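Local coordinates for enoyl-CoA hydratase/isomerase family protein (Mycobacterium tuberculosis, PDB 4FN7) that probably hydrates enoyl-CoA thioesters in lipid metabolism, as a member of the crotonase family of enoyl-CoA hydratases and isomerases, at residues A[50-55]-A[97-102]; A[82-87]-A[220-225]; A[119-124]-A[182-187]; A[125-130]-A[159-164]; A[147-152]-A[172-177]. All blocks are in the same frame, centred on the assembly; numbering follows the deposited sequence.

Contact 1: residues A[50-55]-A[97-102]; sequences VITGNG and VMACTG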
# COMPACT_ATOMS: atom_id res chain seq x y z
N VAL A 50 -20.27 14.69 -8.74
CA VAL A 50 -19.56 14.09 -9.85
C VAL A 50 -18.77 15.19 -10.53
O VAL A 50 -19.31 16.24 -10.85
CB VAL A 50 -20.52 13.47 -10.86
CG1 VAL A 50 -19.76 13.00 -12.10
CG2 VAL A 50 -21.30 12.34 -10.23
N ILE A 51 -17.47 14.95 -10.72
CA ILE A 51 -16.62 15.88 -11.45
C ILE A 51 -16.11 15.19 -12.71
O ILE A 51 -15.55 14.09 -12.64
CB ILE A 51 -15.44 16.38 -10.58
CG1 ILE A 51 -15.98 17.21 -9.41
CG2 ILE A 51 -14.47 17.20 -11.42
CD1 ILE A 51 -14.96 17.50 -8.34
N THR A 52 -16.30 15.83 -13.86
CA THR A 52 -15.90 15.25 -15.14
C THR A 52 -14.94 16.17 -15.87
O THR A 52 -14.82 17.35 -15.54
CB THR A 52 -17.11 15.02 -16.08
OG1 THR A 52 -17.35 16.20 -16.87
CG2 THR A 52 -18.37 14.66 -15.29
N GLY A 53 -14.25 15.61 -16.87
CA GLY A 53 -13.52 16.41 -17.84
C GLY A 53 -14.35 16.61 -19.10
O GLY A 53 -15.59 16.62 -19.05
N ASN A 54 -13.68 16.80 -20.22
CA ASN A 54 -14.36 16.94 -21.50
C ASN A 54 -14.15 15.70 -22.39
O ASN A 54 -13.78 14.64 -21.89
CB ASN A 54 -14.00 18.26 -22.22
CG ASN A 54 -12.54 18.33 -22.68
OD1 ASN A 54 -11.83 17.33 -22.72
ND2 ASN A 54 -12.10 19.53 -23.05
N GLY A 55 -14.38 15.83 -23.69
CA GLY A 55 -14.26 14.68 -24.58
C GLY A 55 -12.83 14.27 -24.88
O GLY A 55 -12.59 13.21 -25.47
N VAL A 97 -17.31 11.63 -6.77
CA VAL A 97 -16.99 10.65 -7.79
C VAL A 97 -16.40 11.34 -9.00
O VAL A 97 -16.97 12.28 -9.53
CB VAL A 97 -18.24 9.85 -8.22
CG1 VAL A 97 -17.86 8.77 -9.24
CG2 VAL A 97 -18.90 9.22 -7.01
N MET A 98 -15.23 10.87 -9.43
CA MET A 98 -14.56 11.44 -10.58
C MET A 98 -14.88 10.65 -11.83
O MET A 98 -14.72 9.43 -11.86
CB MET A 98 -13.04 11.44 -10.37
CG MET A 98 -12.58 12.21 -9.16
SD MET A 98 -12.86 13.97 -9.38
CE MET A 98 -12.23 14.59 -7.81
N ALA A 99 -15.34 11.35 -12.86
CA ALA A 99 -15.51 10.79 -14.19
C ALA A 99 -14.31 11.19 -15.03
O ALA A 99 -14.26 12.28 -15.59
CB ALA A 99 -16.79 11.31 -14.83
N CYS A 100 -13.33 10.29 -15.09
CA CYS A 100 -12.11 10.53 -15.83
C CYS A 100 -12.37 10.28 -17.32
O CYS A 100 -12.34 9.14 -17.78
CB CYS A 100 -11.02 9.59 -15.32
SG CYS A 100 -9.37 10.02 -15.84
N THR A 101 -12.65 11.35 -18.05
CA THR A 101 -13.20 11.26 -19.40
C THR A 101 -12.11 11.33 -20.47
O THR A 101 -12.39 11.32 -21.67
CB THR A 101 -14.23 12.37 -19.63
OG1 THR A 101 -13.69 13.62 -19.18
CG2 THR A 101 -15.51 12.08 -18.85
N GLY A 102 -10.87 11.42 -20.01
CA GLY A 102 -9.71 11.40 -20.87
C GLY A 102 -8.50 11.34 -19.97
O GLY A 102 -8.61 11.03 -18.78
O HOH W 1 -11.28 11.04 -24.28
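The flat groups that meet here are peptide carbonyls, and Asn54 presents the edge of its own to Thr101: OG1 of Thr101 donates to Asn54 O at 2.9 Å, in the carbonyl plane and on a lone pair. Thr101 OG1 stands between its backbone N and carbonyl carbon (chi1 47°), which turns it toward segment 50-55. Gly53, lacking a side chain, lets the same hydroxyl come within 3.1 Å of Gly53 C. Thr52 OG1 also uses a carbonyl edge, donating in plane to a lone pair of Gly53 O, and has a second partner in Ser17. A water bonded to Gly55 O and Thr101 O bridges the ends of the two segments.

Further back the strands are parallel, their axes coming within 4.6 Å. Ile51 bonds to both residues flanking Met98: its N reaches Val97 O at 3.0 Å, and its O receives Ala99 N at 2.8 Å. On one face of the sheet Ile51 and Met98 lie side by side, pointing the same way, with Met98 SD 3.7 Å from Ile51 CB. Bent at chi2 (-68°), the flexible methionine fits against the branched isoleucine. On the other face the small Ala99 CB receives Thr52 CG2 at 3.7 Å, beside Val50 and Val97.

The two strands form the parallel pair of a beta-alpha-beta crossover whose connection includes helices 64-69 and 73-90. Val50 and Val97 pack under helix 184-195, Met98 faces helix 107-112, and strand 13-18 continues the sheet beyond strand 48-52.

Contact 2: residues A[82-87]-A[220-225]; sequences GFELAY and AGIDGI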
# COMPACT_ATOMS: atom_id res chain seq x y z
N GLY A 82 -4.30 24.98 -6.40
CA GLY A 82 -4.57 23.63 -6.86
C GLY A 82 -4.58 22.66 -5.70
O GLY A 82 -5.46 21.80 -5.58
N PHE A 83 -3.60 22.79 -4.82
CA PHE A 83 -3.53 21.89 -3.69
C PHE A 83 -4.58 22.19 -2.63
O PHE A 83 -5.04 21.28 -1.94
CB PHE A 83 -2.10 21.85 -3.13
CG PHE A 83 -1.10 21.35 -4.12
CD1 PHE A 83 -1.36 20.19 -4.84
CD2 PHE A 83 0.06 22.05 -4.38
CE1 PHE A 83 -0.45 19.72 -5.78
CE2 PHE A 83 0.97 21.59 -5.32
CZ PHE A 83 0.71 20.42 -6.02
N GLU A 84 -4.99 23.45 -2.53
CA GLU A 84 -6.12 23.80 -1.67
C GLU A 84 -7.42 23.16 -2.17
O GLU A 84 -8.23 22.68 -1.39
CB GLU A 84 -6.28 25.32 -1.57
CG GLU A 84 -7.24 25.73 -0.48
CD GLU A 84 -6.72 25.35 0.89
OE1 GLU A 84 -5.57 25.72 1.20
OE2 GLU A 84 -7.45 24.68 1.65
N LEU A 85 -7.61 23.18 -3.49
CA LEU A 85 -8.74 22.49 -4.10
C LEU A 85 -8.70 20.99 -3.78
O LEU A 85 -9.72 20.39 -3.45
CB LEU A 85 -8.73 22.73 -5.61
CG LEU A 85 -9.90 22.16 -6.40
CD1 LEU A 85 -11.21 22.75 -5.90
CD2 LEU A 85 -9.71 22.46 -7.87
N ALA A 86 -7.52 20.39 -3.88
CA ALA A 86 -7.38 18.99 -3.51
C ALA A 86 -7.77 18.76 -2.05
O ALA A 86 -8.49 17.82 -1.74
CB ALA A 86 -5.95 18.51 -3.77
N TYR A 87 -7.29 19.62 -1.17
CA TYR A 87 -7.64 19.52 0.24
C TYR A 87 -9.16 19.62 0.42
O TYR A 87 -9.77 18.83 1.16
CB TYR A 87 -6.93 20.61 1.05
CG TYR A 87 -7.10 20.48 2.54
CD1 TYR A 87 -6.09 19.96 3.33
CD2 TYR A 87 -8.28 20.87 3.16
CE1 TYR A 87 -6.24 19.83 4.71
CE2 TYR A 87 -8.45 20.75 4.53
CZ TYR A 87 -7.42 20.23 5.30
OH TYR A 87 -7.60 20.11 6.66
N ALA A 220 0.57 21.18 5.33
CA ALA A 220 1.96 21.58 5.47
C ALA A 220 2.58 21.85 4.11
O ALA A 220 3.39 22.77 3.96
CB ALA A 220 2.75 20.50 6.21
N GLY A 221 2.21 21.05 3.12
CA GLY A 221 2.73 21.21 1.78
C GLY A 221 2.27 22.49 1.12
O GLY A 221 3.01 23.13 0.37
N ILE A 222 1.02 22.87 1.39
CA ILE A 222 0.48 24.12 0.87
C ILE A 222 1.23 25.29 1.51
O ILE A 222 1.67 26.21 0.82
CB ILE A 222 -1.04 24.22 1.16
CG1 ILE A 222 -1.80 23.20 0.30
CG2 ILE A 222 -1.54 25.63 0.90
CD1 ILE A 222 -3.25 22.99 0.72
N ASP A 223 1.38 25.23 2.83
CA ASP A 223 2.10 26.27 3.56
C ASP A 223 3.54 26.41 3.06
O ASP A 223 4.09 27.51 3.06
CB ASP A 223 2.08 25.98 5.06
CG ASP A 223 0.69 26.07 5.66
OD1 ASP A 223 -0.17 26.73 5.04
OD2 ASP A 223 0.46 25.49 6.74
N GLY A 224 4.13 25.30 2.63
CA GLY A 224 5.53 25.29 2.23
C GLY A 224 5.83 25.60 0.78
O GLY A 224 7.00 25.61 0.39
N ILE A 225 4.80 25.88 -0.02
CA ILE A 225 5.01 26.10 -1.45
C ILE A 225 5.99 27.23 -1.74
O ILE A 225 6.88 27.09 -2.57
CB ILE A 225 3.69 26.37 -2.20
CG1 ILE A 225 2.84 25.10 -2.29
CG2 ILE A 225 3.98 26.90 -3.61
CD1 ILE A 225 3.49 24.00 -3.08
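Ile222 lays its CG1 over the CB of Phe83, 3.7 Å away, and carries its terminal CD1 onward along the surface of the facing helix. There CD1 lies 3.6 Å from Phe83 O, an oxygen already bonded to Tyr87 N in the helix, and 4.4 Å from Tyr87 CB. CG1 of Ile222 is anti to its carbonyl carbon (chi1 -69°), and with chi2 at 167° the chain stretches out, giving the reach needed to touch the helix backbone. Arg80, one turn earlier, also packs on Ile222, which so lies against the side of helix 73-90.

Glu84 crosses Ile222 at about a right angle. Its OE1 is 3.6 Å from Ile222 CD1, an apolar contact, with CG2 of the same residue also near; the charge is met by a salt bridge to Arg219, which also makes a cation-pi contact with Tyr87. The carboxylate thus skirts the apolar centre while its arginine partner stays on the same helix as Ile222.

A second isoleucine works on the aromatic ring. Ile225 crosses Phe83 at about a right angle and approaches the ring obliquely, its CD1 4.1 Å from Phe83 CE2. Phe83 thus serves both isoleucines with different parts, its CB against Ile222 and its ring against Ile225.

Helix 73-90 is thereby joined to the end of helix 200-223 and to Ile225 just beyond it. Phe83 also packs on helix 139-148, while Leu85 packs on helix 28-44.

Contact 3: residues A[119-124]-A[182-187]; sequences VAAHAY and EVVVSR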
# COMPACT_ATOMS: atom_id res chain seq x y z
N VAL A 119 -13.63 6.70 -11.90
CA VAL A 119 -13.99 5.86 -13.03
C VAL A 119 -13.27 6.35 -14.27
O VAL A 119 -13.28 7.55 -14.55
CB VAL A 119 -15.52 5.92 -13.30
CG1 VAL A 119 -15.90 4.94 -14.40
CG2 VAL A 119 -16.29 5.62 -12.03
N ALA A 120 -12.66 5.44 -15.03
CA ALA A 120 -12.00 5.81 -16.28
C ALA A 120 -12.21 4.73 -17.32
O ALA A 120 -12.67 3.64 -17.01
CB ALA A 120 -10.51 6.02 -16.04
N ALA A 121 -11.88 5.05 -18.57
CA ALA A 121 -11.85 4.05 -19.63
C ALA A 121 -10.46 3.42 -19.71
O ALA A 121 -9.49 3.99 -19.22
CB ALA A 121 -12.23 4.66 -20.97
N HIS A 122 -10.39 2.24 -20.31
CA HIS A 122 -9.16 1.45 -20.37
C HIS A 122 -7.97 2.23 -20.90
O HIS A 122 -6.86 2.10 -20.39
CB HIS A 122 -9.37 0.21 -21.25
CG HIS A 122 -8.10 -0.50 -21.60
ND1 HIS A 122 -7.45 -0.30 -22.80
CD2 HIS A 122 -7.35 -1.38 -20.90
CE1 HIS A 122 -6.36 -1.05 -22.82
NE2 HIS A 122 -6.28 -1.71 -21.69
N ALA A 123 -8.19 3.02 -21.94
CA ALA A 123 -7.08 3.65 -22.66
C ALA A 123 -6.58 4.96 -22.04
O ALA A 123 -5.54 5.49 -22.46
CB ALA A 123 -7.45 3.87 -24.12
N TYR A 124 -7.28 5.48 -21.04
CA TYR A 124 -6.94 6.80 -20.51
C TYR A 124 -5.70 6.76 -19.63
O TYR A 124 -5.63 6.04 -18.63
CB TYR A 124 -8.11 7.44 -19.75
CG TYR A 124 -9.38 7.61 -20.57
CD1 TYR A 124 -9.37 7.50 -21.95
CD2 TYR A 124 -10.59 7.89 -19.94
CE1 TYR A 124 -10.53 7.66 -22.69
CE2 TYR A 124 -11.76 8.04 -20.67
CZ TYR A 124 -11.72 7.92 -22.05
OH TYR A 124 -12.88 8.07 -22.78
N GLU A 182 -18.03 5.49 -23.46
CA GLU A 182 -19.36 6.08 -23.61
C GLU A 182 -20.22 5.99 -22.35
O GLU A 182 -21.29 6.60 -22.28
CB GLU A 182 -20.09 5.46 -24.80
CG GLU A 182 -20.42 3.97 -24.65
CD GLU A 182 -19.34 3.04 -25.18
OE1 GLU A 182 -18.16 3.45 -25.27
OE2 GLU A 182 -19.67 1.88 -25.52
N VAL A 183 -19.75 5.25 -21.35
CA VAL A 183 -20.50 5.17 -20.09
C VAL A 183 -19.71 5.61 -18.86
O VAL A 183 -20.18 5.44 -17.74
CB VAL A 183 -21.11 3.76 -19.85
CG1 VAL A 183 -22.11 3.40 -20.94
CG2 VAL A 183 -20.02 2.71 -19.73
N VAL A 184 -18.53 6.19 -19.06
CA VAL A 184 -17.76 6.70 -17.91
C VAL A 184 -18.59 7.68 -17.08
O VAL A 184 -18.70 7.54 -15.87
CB VAL A 184 -16.42 7.33 -18.35
CG1 VAL A 184 -15.78 8.14 -17.20
CG2 VAL A 184 -15.46 6.25 -18.85
N VAL A 185 -19.20 8.65 -17.74
CA VAL A 185 -19.96 9.67 -17.02
C VAL A 185 -21.22 9.09 -16.39
O VAL A 185 -21.50 9.32 -15.22
CB VAL A 185 -20.31 10.86 -17.93
CG1 VAL A 185 -21.27 11.81 -17.22
CG2 VAL A 185 -19.03 11.58 -18.35
N SER A 186 -21.98 8.31 -17.16
CA SER A 186 -23.22 7.77 -16.62
C SER A 186 -22.94 6.80 -15.47
O SER A 186 -23.68 6.77 -14.48
CB SER A 186 -24.08 7.11 -17.71
OG SER A 186 -23.39 6.05 -18.34
N ARG A 187 -21.86 6.05 -15.57
CA ARG A 187 -21.48 5.15 -14.49
C ARG A 187 -21.05 5.94 -13.25
O ARG A 187 -21.40 5.59 -12.13
CB ARG A 187 -20.39 4.18 -14.95
CG ARG A 187 -19.85 3.31 -13.85
CD ARG A 187 -20.92 2.45 -13.19
NE ARG A 187 -20.36 1.86 -11.98
CZ ARG A 187 -21.00 1.71 -10.84
NH1 ARG A 187 -22.28 2.06 -10.72
NH2 ARG A 187 -20.37 1.19 -9.80
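Val184 points its forked side chain at the backbone of the strand end, each methyl meeting a different part of the main chain. CG1, anti to the backbone N (chi1 167°), lies 3.7 Å from Val119 O; CG2, anti to the carbonyl carbon, lies 3.8 Å from Ala121 N and 3.9 Å from Ala120 C. The beta-branched valine thus spreads over the main chain of three residues. Ala120 turns its CB away and offers only main chain, while the small CB of Ala121, 4.2 Å from Val184 CG2, lets that methyl approach the backbone.

Val119 points back toward the helix. Its CG1 stands 4.3 Å from Val184 CG1 and equally far from Arg187 CG, one helical turn on. Here the aliphatic stem of the arginine does the packing; its guanidinium runs on to salt bridges with Glu177 and Glu190. Past the strand, a type I turn from Ala121 to Tyr124 brings Ala121 CB over one face of the Tyr124 ring, 3.4 Å above its plane and toward the rim. Val184 CG2 meets both of these residues, the ring obliquely.

Val183 occupies the N-cap position, so the contact joins the first turn of helix 184-195 to strand 117-120, with Val184 also reaching Ala99 of strand 96-100. No hydrogen bond or salt bridge passes between the segments. The join is purely van der Waals, its hold coming from shape and burial of methyl groups, while the strand's peptide groups bond to strand neighbours and the arginine's charge is paired with glutamates outside the two segments.

Contact 4: residues A[125-130]-A[159-164]; sequences NIQANE and GLAKTF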
# COMPACT_ATOMS: atom_id res chain seq x y z
N ASN A 125 -4.71 7.56 -20.01
CA ASN A 125 -3.45 7.62 -19.30
C ASN A 125 -3.52 8.51 -18.08
O ASN A 125 -4.11 9.59 -18.11
CB ASN A 125 -2.35 8.12 -20.23
CG ASN A 125 -1.99 7.11 -21.29
OD1 ASN A 125 -2.15 5.91 -21.11
ND2 ASN A 125 -1.49 7.60 -22.40
N ILE A 126 -2.89 8.06 -17.00
CA ILE A 126 -2.82 8.82 -15.77
C ILE A 126 -1.34 8.85 -15.37
O ILE A 126 -0.68 7.81 -15.31
CB ILE A 126 -3.67 8.17 -14.67
CG1 ILE A 126 -5.10 7.97 -15.18
CG2 ILE A 126 -3.65 9.03 -13.41
CD1 ILE A 126 -5.91 7.00 -14.38
N GLN A 127 -0.82 10.05 -15.15
CA GLN A 127 0.63 10.21 -15.03
C GLN A 127 0.99 11.50 -14.33
O GLN A 127 0.46 12.56 -14.68
CB GLN A 127 1.27 10.21 -16.42
CG GLN A 127 2.79 10.29 -16.41
CD GLN A 127 3.37 10.73 -17.74
OE1 GLN A 127 2.67 11.27 -18.60
NE2 GLN A 127 4.67 10.51 -17.92
N ALA A 128 1.88 11.41 -13.36
CA ALA A 128 2.58 12.59 -12.86
C ALA A 128 3.83 12.74 -13.71
O ALA A 128 4.83 12.06 -13.47
CB ALA A 128 2.94 12.43 -11.38
N ASN A 129 3.78 13.59 -14.73
CA ASN A 129 4.87 13.70 -15.69
C ASN A 129 5.95 14.70 -15.30
O ASN A 129 6.86 14.96 -16.08
CB ASN A 129 4.32 14.04 -17.09
CG ASN A 129 3.85 15.48 -17.19
OD1 ASN A 129 3.40 16.06 -16.20
ND2 ASN A 129 3.93 16.05 -18.39
N GLU A 130 5.85 15.24 -14.09
CA GLU A 130 6.75 16.28 -13.60
C GLU A 130 8.23 15.98 -13.89
O GLU A 130 8.93 16.80 -14.49
CB GLU A 130 6.55 16.51 -12.10
CG GLU A 130 5.37 17.41 -11.73
CD GLU A 130 4.00 16.72 -11.74
OE1 GLU A 130 3.88 15.57 -12.18
OE2 GLU A 130 3.02 17.35 -11.27
N GLY A 159 9.30 9.24 -9.01
CA GLY A 159 10.65 9.36 -9.54
C GLY A 159 10.80 9.00 -11.01
O GLY A 159 11.71 9.50 -11.68
N LEU A 160 9.94 8.13 -11.52
CA LEU A 160 10.06 7.69 -12.91
C LEU A 160 8.96 8.23 -13.82
O LEU A 160 8.92 7.89 -14.99
CB LEU A 160 10.10 6.17 -13.00
CG LEU A 160 11.26 5.47 -12.28
CD1 LEU A 160 11.12 3.97 -12.44
CD2 LEU A 160 12.63 5.96 -12.78
N ALA A 161 8.07 9.06 -13.28
CA ALA A 161 6.98 9.65 -14.07
C ALA A 161 6.22 8.57 -14.84
O ALA A 161 5.85 8.76 -16.00
CB ALA A 161 7.53 10.71 -15.02
N LYS A 162 6.00 7.42 -14.20
CA LYS A 162 5.36 6.31 -14.89
C LYS A 162 3.94 6.63 -15.33
O LYS A 162 3.18 7.28 -14.61
CB LYS A 162 5.37 5.05 -14.01
CG LYS A 162 4.70 3.86 -14.69
CD LYS A 162 4.81 2.60 -13.87
CE LYS A 162 4.01 1.46 -14.48
NZ LYS A 162 4.13 0.24 -13.64
N THR A 163 3.59 6.19 -16.54
CA THR A 163 2.22 6.33 -17.03
C THR A 163 1.43 5.06 -16.74
O THR A 163 1.91 3.96 -16.99
CB THR A 163 2.20 6.59 -18.54
OG1 THR A 163 2.88 7.82 -18.82
CG2 THR A 163 0.76 6.70 -19.04
N PHE A 164 0.23 5.23 -16.20
CA PHE A 164 -0.66 4.12 -15.88
C PHE A 164 -1.93 4.23 -16.71
O PHE A 164 -2.33 5.33 -17.09
CB PHE A 164 -1.03 4.13 -14.39
CG PHE A 164 0.15 4.08 -13.46
CD1 PHE A 164 0.51 2.88 -12.85
CD2 PHE A 164 0.87 5.22 -13.17
CE1 PHE A 164 1.59 2.83 -11.98
CE2 PHE A 164 1.95 5.18 -12.30
CZ PHE A 164 2.31 3.99 -11.71
O HOH W 2 3.04 9.02 -12.60
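Ile126 and Phe164 form an antiparallel hydrogen-bonded pair, the two chains running 172° apart, with Ile126 N to Phe164 O at 2.8 Å and Phe164 N to Ile126 O at 2.9 Å. Gln127 reaches further along the partner chain. Its CG is anti to the backbone N (chi1 -177°) and the chain stays extended beyond it, carrying the amide to Ala161, where NE2 donates to Ala161 O at 2.9 Å. That oxygen lies in the amide plane of Gln127, and the donor is tilted 21° from the carbonyl plane. A glutamine is long enough to span this gap and ends in the N-H needed. Asn125, in contrast, offers its flank: its CG and Thr163 CG2 are 3.6 Å apart.

These short strands belong to a small sheet in which 126-127 lies between 103-105 and 163-164, separate from the main sheet of the crotonase fold. Ala161 follows helix 151-159 with positive phi, a backbone turn that lets the chain swing back alongside segment 125-130. Its CB then rests 3.4 Å from Ala128 O. Where the strands part, a water accepts from Ala128 N and donates to Lys162 O, filling in for a direct backbone bond.

The Phe164 ring has Ile126 O at its edge, near the ring plane, and Lys162 CG 3.8 Å above one face, toward the rim. Phe164 and Ile126 both pack on Phe174 and helix 166-172. On the outer side, Ala161 touches Leu198 of the second subunit, and Gly159 O accepts a hydrogen bond from His203 of that subunit.

Contact 5: residues A[147-152]-A[172-177]; sequences LRLTRS and AGFIDE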
# COMPACT_ATOMS: atom_id res chain seq x y z
N LEU A 147 -1.46 8.81 -0.68
CA LEU A 147 -2.71 8.42 -0.06
C LEU A 147 -3.43 7.32 -0.85
O LEU A 147 -4.23 6.58 -0.29
CB LEU A 147 -3.61 9.64 0.10
CG LEU A 147 -4.97 9.44 0.77
CD1 LEU A 147 -4.80 8.97 2.21
CD2 LEU A 147 -5.76 10.74 0.72
N ARG A 148 -3.14 7.22 -2.15
CA ARG A 148 -3.92 6.33 -3.02
C ARG A 148 -3.11 5.21 -3.68
O ARG A 148 -3.65 4.14 -3.97
CB ARG A 148 -4.66 7.12 -4.12
CG ARG A 148 -5.58 8.25 -3.63
CD ARG A 148 -6.58 7.78 -2.60
NE ARG A 148 -7.76 7.09 -3.11
CZ ARG A 148 -8.87 7.71 -3.49
NH1 ARG A 148 -9.94 7.02 -3.88
NH2 ARG A 148 -8.91 9.04 -3.51
N LEU A 149 -1.83 5.45 -3.97
CA LEU A 149 -1.05 4.50 -4.75
C LEU A 149 -0.47 3.40 -3.86
O LEU A 149 -0.14 3.64 -2.70
CB LEU A 149 0.08 5.23 -5.49
CG LEU A 149 -0.37 6.24 -6.53
CD1 LEU A 149 0.85 6.86 -7.21
CD2 LEU A 149 -1.31 5.60 -7.54
N THR A 150 -0.33 2.20 -4.40
CA THR A 150 0.42 1.18 -3.68
C THR A 150 1.85 1.66 -3.47
O THR A 150 2.33 2.56 -4.16
CB THR A 150 0.48 -0.15 -4.43
OG1 THR A 150 1.21 0.04 -5.64
CG2 THR A 150 -0.91 -0.68 -4.72
N ARG A 151 2.54 1.03 -2.53
CA ARG A 151 3.90 1.44 -2.24
C ARG A 151 4.79 1.43 -3.48
O ARG A 151 5.51 2.39 -3.74
CB ARG A 151 4.48 0.57 -1.14
CG ARG A 151 3.97 1.00 0.22
CD ARG A 151 4.08 -0.12 1.19
NE ARG A 151 3.73 0.29 2.54
CZ ARG A 151 3.75 -0.53 3.57
NH1 ARG A 151 4.11 -1.80 3.37
NH2 ARG A 151 3.42 -0.10 4.77
N SER A 152 4.72 0.37 -4.28
CA SER A 152 5.58 0.29 -5.45
C SER A 152 5.12 1.23 -6.57
O SER A 152 5.95 1.79 -7.30
CB SER A 152 5.71 -1.15 -5.95
OG SER A 152 6.72 -1.82 -5.22
N ALA A 172 -2.56 -0.10 -9.48
CA ALA A 172 -1.72 0.90 -8.82
C ALA A 172 -2.49 1.73 -7.80
O ALA A 172 -1.89 2.25 -6.86
CB ALA A 172 -1.10 1.83 -9.85
N GLY A 173 -3.79 1.89 -8.00
CA GLY A 173 -4.57 2.78 -7.16
C GLY A 173 -4.74 4.18 -7.70
O GLY A 173 -5.05 5.11 -6.95
N PHE A 174 -4.55 4.36 -9.01
CA PHE A 174 -4.85 5.64 -9.66
C PHE A 174 -6.32 5.75 -10.09
O PHE A 174 -6.80 6.85 -10.36
CB PHE A 174 -3.94 5.87 -10.87
CG PHE A 174 -2.87 6.92 -10.65
CD1 PHE A 174 -3.13 8.09 -9.96
CD2 PHE A 174 -1.60 6.73 -11.16
CE1 PHE A 174 -2.14 9.05 -9.78
CE2 PHE A 174 -0.61 7.69 -10.99
CZ PHE A 174 -0.88 8.85 -10.31
N ILE A 175 -7.02 4.62 -10.16
CA ILE A 175 -8.45 4.61 -10.44
C ILE A 175 -9.08 3.44 -9.72
O ILE A 175 -8.38 2.52 -9.28
CB ILE A 175 -8.79 4.50 -11.94
CG1 ILE A 175 -8.26 3.19 -12.52
CG2 ILE A 175 -8.28 5.69 -12.70
CD1 ILE A 175 -8.75 2.93 -13.91
N ASP A 176 -10.41 3.48 -9.56
CA ASP A 176 -11.12 2.42 -8.84
C ASP A 176 -11.98 1.54 -9.73
O ASP A 176 -12.35 0.43 -9.34
CB ASP A 176 -12.02 3.02 -7.75
CG ASP A 176 -11.27 3.93 -6.84
OD1 ASP A 176 -10.42 3.43 -6.07
OD2 ASP A 176 -11.52 5.15 -6.91
N GLU A 177 -12.31 2.03 -10.92
CA GLU A 177 -13.21 1.30 -11.79
C GLU A 177 -12.95 1.65 -13.25
O GLU A 177 -12.69 2.80 -13.59
CB GLU A 177 -14.68 1.61 -11.44
CG GLU A 177 -15.69 0.92 -12.36
CD GLU A 177 -17.15 1.16 -11.96
OE1 GLU A 177 -17.40 1.82 -10.93
OE2 GLU A 177 -18.05 0.67 -12.68
O HOH W 3 -9.70 4.30 -3.53
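Thr150 N donates to Ala172 O at 2.9 Å, the one direct hydrogen bond between the segments. Leu149 CA adds a C-H contact to that same oxygen, at 3.2 Å. Both segments lie at helix ends: Thr150 is an N-cap whose OG1 caps Ala153 N, and Gly173 is the C-prime residue of a Schellman motif. Its positive phi (95°) suits glycine, and with no side chain it lets Leu149 and the Arg148 carbonyl close in.

The apolar part is a CH-pi contact. Leu149 CD2 sits over the centre of one face of the Phe174 ring, 3.8 Å from the centroid, and CD1 leans toward CZ and CE2.

Charge enters through Arg148 and Asp176. Their salt bridge is long, NH1 to OD2 3.9 Å, but a water in the guanidinium plane accepts from Arg148 NH1 and donates to Asp176 OD1. Stronger partners lie outside: Gly115 O for Arg148, Arg118 for Asp176.

The contact joins the junction of helices 139-148 and 151-159 to the loop between helix 166-172 and strand 177-178, at a trimer interface where Ser152 of the third subunit bonds to Arg148 O.

In the fold
From the N terminus, contact 1 comes first, closing the excursion through helices 64-69 and 73-90 between two neighbouring strands of the main sheet. Contact 2 opens within that excursion and closes only near the C terminus, so it crosses contact 1 and encloses the other three. Contact 3 starts one strand further across the sheet and ends on helix 184-195; it touches contact 1 through strand pairing and holds contacts 4 and 5 within its span. Those two cross each other and share packing of Ile126 and Phe164 with Phe174 and of Phe164 with Ala172, linking the small sheet to the helix junctions beside neighbouring subunits. Arg187 and Glu177 tie contacts 3 and 5.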